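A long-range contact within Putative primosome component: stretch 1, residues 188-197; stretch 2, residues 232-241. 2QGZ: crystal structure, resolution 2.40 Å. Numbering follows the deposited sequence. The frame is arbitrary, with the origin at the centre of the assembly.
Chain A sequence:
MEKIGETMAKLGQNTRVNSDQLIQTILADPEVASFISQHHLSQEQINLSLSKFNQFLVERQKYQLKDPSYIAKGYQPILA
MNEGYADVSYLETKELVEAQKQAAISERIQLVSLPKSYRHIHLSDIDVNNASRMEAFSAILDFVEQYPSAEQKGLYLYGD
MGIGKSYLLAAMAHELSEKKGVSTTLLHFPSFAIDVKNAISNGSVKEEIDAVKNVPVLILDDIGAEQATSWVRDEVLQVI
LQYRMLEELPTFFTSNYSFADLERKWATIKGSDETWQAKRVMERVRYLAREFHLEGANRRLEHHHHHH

Stretch 1, residues 188-197: HFPSFAIDVK
Stretch 2 232-241: VRDEVLQVIL

What backbone frame carries the contact? Residues 189-197 form a helix, with His188 at its N-cap position in an extended conformation (phi/psi -86/99). His188 O accepts from Phe192 N at 3.1 Å, and the i to i+4 pattern continues with Ala193 N to Phe189 O at 2.8 Å and Asp195 N to Ser191 O at 3.0 Å. In the second stretch, residues 237-241 are helical, where Leu241 N donates to Leu237 O at 2.8 Å; earlier in the stretch, four residues before Leu237, Arg233 takes an unusual phi/psi of 35/-157. The register is set where Ala193 CA lies 4.3 Å from Val232 CA.

How do the two phenylalanines reach across? Both have chi1 in t, with chi2 at 68° for Phe189 and 80° for Phe192. The CA-to-CB bond of Phe189 points toward the second stretch, and the ring brings CE1 to 3.8 Å from Leu237 CG and CZ to 4.2 Å from Val232 CB. The Phe192 CA-to-CB bond runs sideways, but the end of the side chain comes nearer, with CE2 3.9 Å from Val236 CG1 and 4.1 Å from Ile240 CD1. All four approaches are oblique to the rings.

What do the smaller side chains add? The closest approach is at Ala193, with CB 3.4 Å from Val232 CB; Val232 is modelled only to CB. The CA-to-CB bond of Val196 (chi1 p) points toward the other stretch, with CG2 4.4 Å from CG1 of Val236 (chi1 t). Leu237 is t with chi2 near -120°, and Ile240 is m,t.

Where is the polar chemistry? No hydrogen bond crosses between the modelled atoms, so the observed contact is essentially apolar, burying 325 Å² summed over both sides. Within stretch 1, His188 ND1 and Ser191 OG share a hydrogen bond of 3.0 Å, linking the N-cap residue to the first turn.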

# COMPACT_ATOMS: atom_id res chain seq x y z
N HIS A 188 7.67 -1.22 -3.30
CA HIS A 188 7.45 -2.33 -4.22
C HIS A 188 7.98 -3.57 -3.51
O HIS A 188 9.18 -3.82 -3.49
CB HIS A 188 8.22 -2.10 -5.52
CG HIS A 188 7.90 -3.10 -6.59
ND1 HIS A 188 8.85 -3.96 -7.12
CD2 HIS A 188 6.74 -3.39 -7.22
CE1 HIS A 188 8.28 -4.73 -8.03
NE2 HIS A 188 7.00 -4.40 -8.11
N PHE A 189 7.06 -4.34 -2.92
CA PHE A 189 7.43 -5.53 -2.15
C PHE A 189 8.44 -6.50 -2.78
O PHE A 189 9.46 -6.80 -2.16
CB PHE A 189 6.18 -6.31 -1.73
CG PHE A 189 6.47 -7.34 -0.68
CD1 PHE A 189 6.83 -6.96 0.61
CD2 PHE A 189 6.44 -8.70 -0.99
CE1 PHE A 189 7.17 -7.91 1.57
CE2 PHE A 189 6.78 -9.66 -0.04
CZ PHE A 189 7.15 -9.26 1.24
N PRO A 190 8.16 -7.01 -3.99
CA PRO A 190 9.10 -7.94 -4.62
C PRO A 190 10.56 -7.46 -4.61
O PRO A 190 11.48 -8.26 -4.44
CB PRO A 190 8.54 -8.07 -6.04
CG PRO A 190 7.06 -7.96 -5.81
CD PRO A 190 6.97 -6.80 -4.83
N SER A 191 10.77 -6.15 -4.77
CA SER A 191 12.13 -5.60 -4.76
C SER A 191 12.66 -5.42 -3.35
O SER A 191 13.86 -5.57 -3.11
CB SER A 191 12.16 -4.24 -5.47
OG SER A 191 11.77 -4.39 -6.82
N PHE A 192 11.78 -5.09 -2.41
CA PHE A 192 12.17 -4.91 -1.02
C PHE A 192 12.59 -6.26 -0.44
O PHE A 192 13.60 -6.35 0.25
CB PHE A 192 10.99 -4.35 -0.23
CG PHE A 192 11.22 -4.26 1.25
CD1 PHE A 192 11.95 -3.21 1.79
CD2 PHE A 192 10.69 -5.23 2.11
CE1 PHE A 192 12.14 -3.11 3.17
CE2 PHE A 192 10.87 -5.14 3.49
CZ PHE A 192 11.60 -4.08 4.02
N ALA A 193 11.82 -7.30 -0.74
CA ALA A 193 12.11 -8.64 -0.25
C ALA A 193 13.52 -9.05 -0.66
O ALA A 193 14.33 -9.44 0.20
CB ALA A 193 11.09 -9.63 -0.81
N ILE A 194 13.81 -8.98 -1.95
CA ILE A 194 15.12 -9.33 -2.48
C ILE A 194 16.24 -8.46 -1.92
O ILE A 194 17.29 -8.97 -1.53
CB ILE A 194 15.13 -9.24 -4.03
CG1 ILE A 194 14.25 -10.33 -4.62
CG2 ILE A 194 16.55 -9.35 -4.56
CD1 ILE A 194 14.23 -10.36 -6.13
N ASP A 195 16.04 -7.15 -1.89
CA ASP A 195 17.06 -6.24 -1.37
C ASP A 195 17.32 -6.43 0.13
O ASP A 195 18.45 -6.22 0.60
CB ASP A 195 16.68 -4.79 -1.65
CG ASP A 195 16.70 -4.46 -3.13
OD1 ASP A 195 17.70 -4.81 -3.80
OD2 ASP A 195 15.74 -3.84 -3.63
N VAL A 196 16.29 -6.82 0.87
CA VAL A 196 16.44 -7.03 2.31
C VAL A 196 17.01 -8.42 2.55
O VAL A 196 17.72 -8.64 3.53
CB VAL A 196 15.10 -6.90 3.06
CG1 VAL A 196 14.12 -7.96 2.58
CG2 VAL A 196 15.32 -7.06 4.55
N LYS A 197 16.69 -9.35 1.66
CA LYS A 197 17.17 -10.73 1.75
C LYS A 197 18.67 -10.66 1.91
O LYS A 197 19.27 -11.43 2.67
CB LYS A 197 16.81 -11.50 0.47
CG LYS A 197 16.37 -12.94 0.69
CD LYS A 197 17.43 -13.96 0.27
CE LYS A 197 18.60 -13.99 1.23
NZ LYS A 197 19.59 -15.06 0.88
N VAL A 232 12.11 -11.68 2.29
CA VAL A 232 10.65 -11.74 2.35
C VAL A 232 10.22 -12.65 3.50
O VAL A 232 9.83 -12.18 4.57
CB VAL A 232 10.08 -12.25 1.03
N ARG A 233 10.28 -13.95 3.24
CA ARG A 233 9.91 -14.98 4.21
C ARG A 233 8.74 -14.59 5.11
O ARG A 233 7.90 -13.75 4.76
CB ARG A 233 11.14 -15.35 5.06
N ASP A 234 8.69 -15.24 6.28
CA ASP A 234 7.67 -14.98 7.28
C ASP A 234 8.42 -14.38 8.46
O ASP A 234 7.96 -14.45 9.61
CB ASP A 234 6.98 -16.30 7.69
N GLU A 235 9.57 -13.79 8.17
CA GLU A 235 10.41 -13.18 9.19
C GLU A 235 10.49 -11.67 9.06
O GLU A 235 10.72 -10.98 10.05
CB GLU A 235 11.81 -13.79 9.13
N VAL A 236 10.31 -11.14 7.86
CA VAL A 236 10.37 -9.69 7.68
C VAL A 236 8.97 -9.10 7.55
O VAL A 236 8.59 -8.21 8.31
CB VAL A 236 11.18 -9.31 6.43
CG1 VAL A 236 11.33 -7.81 6.35
CG2 VAL A 236 12.54 -9.99 6.47
N LEU A 237 8.20 -9.61 6.59
CA LEU A 237 6.85 -9.13 6.37
C LEU A 237 6.00 -9.40 7.61
O LEU A 237 5.27 -8.53 8.08
CB LEU A 237 6.23 -9.84 5.16
CG LEU A 237 5.07 -9.22 4.39
CD1 LEU A 237 3.88 -10.15 4.45
CD2 LEU A 237 4.72 -7.84 4.94
N GLN A 238 6.13 -10.60 8.15
CA GLN A 238 5.38 -11.01 9.33
C GLN A 238 5.63 -10.08 10.51
O GLN A 238 4.70 -9.68 11.20
CB GLN A 238 5.74 -12.46 9.69
CG GLN A 238 4.70 -13.20 10.52
CD GLN A 238 4.68 -12.76 11.97
OE1 GLN A 238 3.61 -12.68 12.59
NE2 GLN A 238 5.85 -12.48 12.52
N VAL A 239 6.88 -9.71 10.72
CA VAL A 239 7.21 -8.84 11.84
C VAL A 239 6.75 -7.40 11.60
O VAL A 239 6.24 -6.75 12.52
CB VAL A 239 8.73 -8.85 12.14
CG1 VAL A 239 9.02 -8.07 13.43
CG2 VAL A 239 9.20 -10.28 12.28
N ILE A 240 6.94 -6.91 10.38
CA ILE A 240 6.51 -5.56 10.05
C ILE A 240 5.00 -5.47 10.25
O ILE A 240 4.52 -4.53 10.87
CB ILE A 240 6.86 -5.19 8.59
CG1 ILE A 240 8.36 -4.90 8.46
CG2 ILE A 240 6.05 -3.97 8.13
CD1 ILE A 240 8.80 -4.65 7.03
N LEU A 241 4.27 -6.44 9.73
CA LEU A 241 2.82 -6.41 9.86
C LEU A 241 2.43 -6.51 11.34
O LEU A 241 1.58 -5.74 11.82
CB LEU A 241 2.19 -7.54 9.03
CG LEU A 241 1.60 -7.17 7.66
CD1 LEU A 241 2.30 -5.98 7.02
CD2 LEU A 241 1.66 -8.40 6.74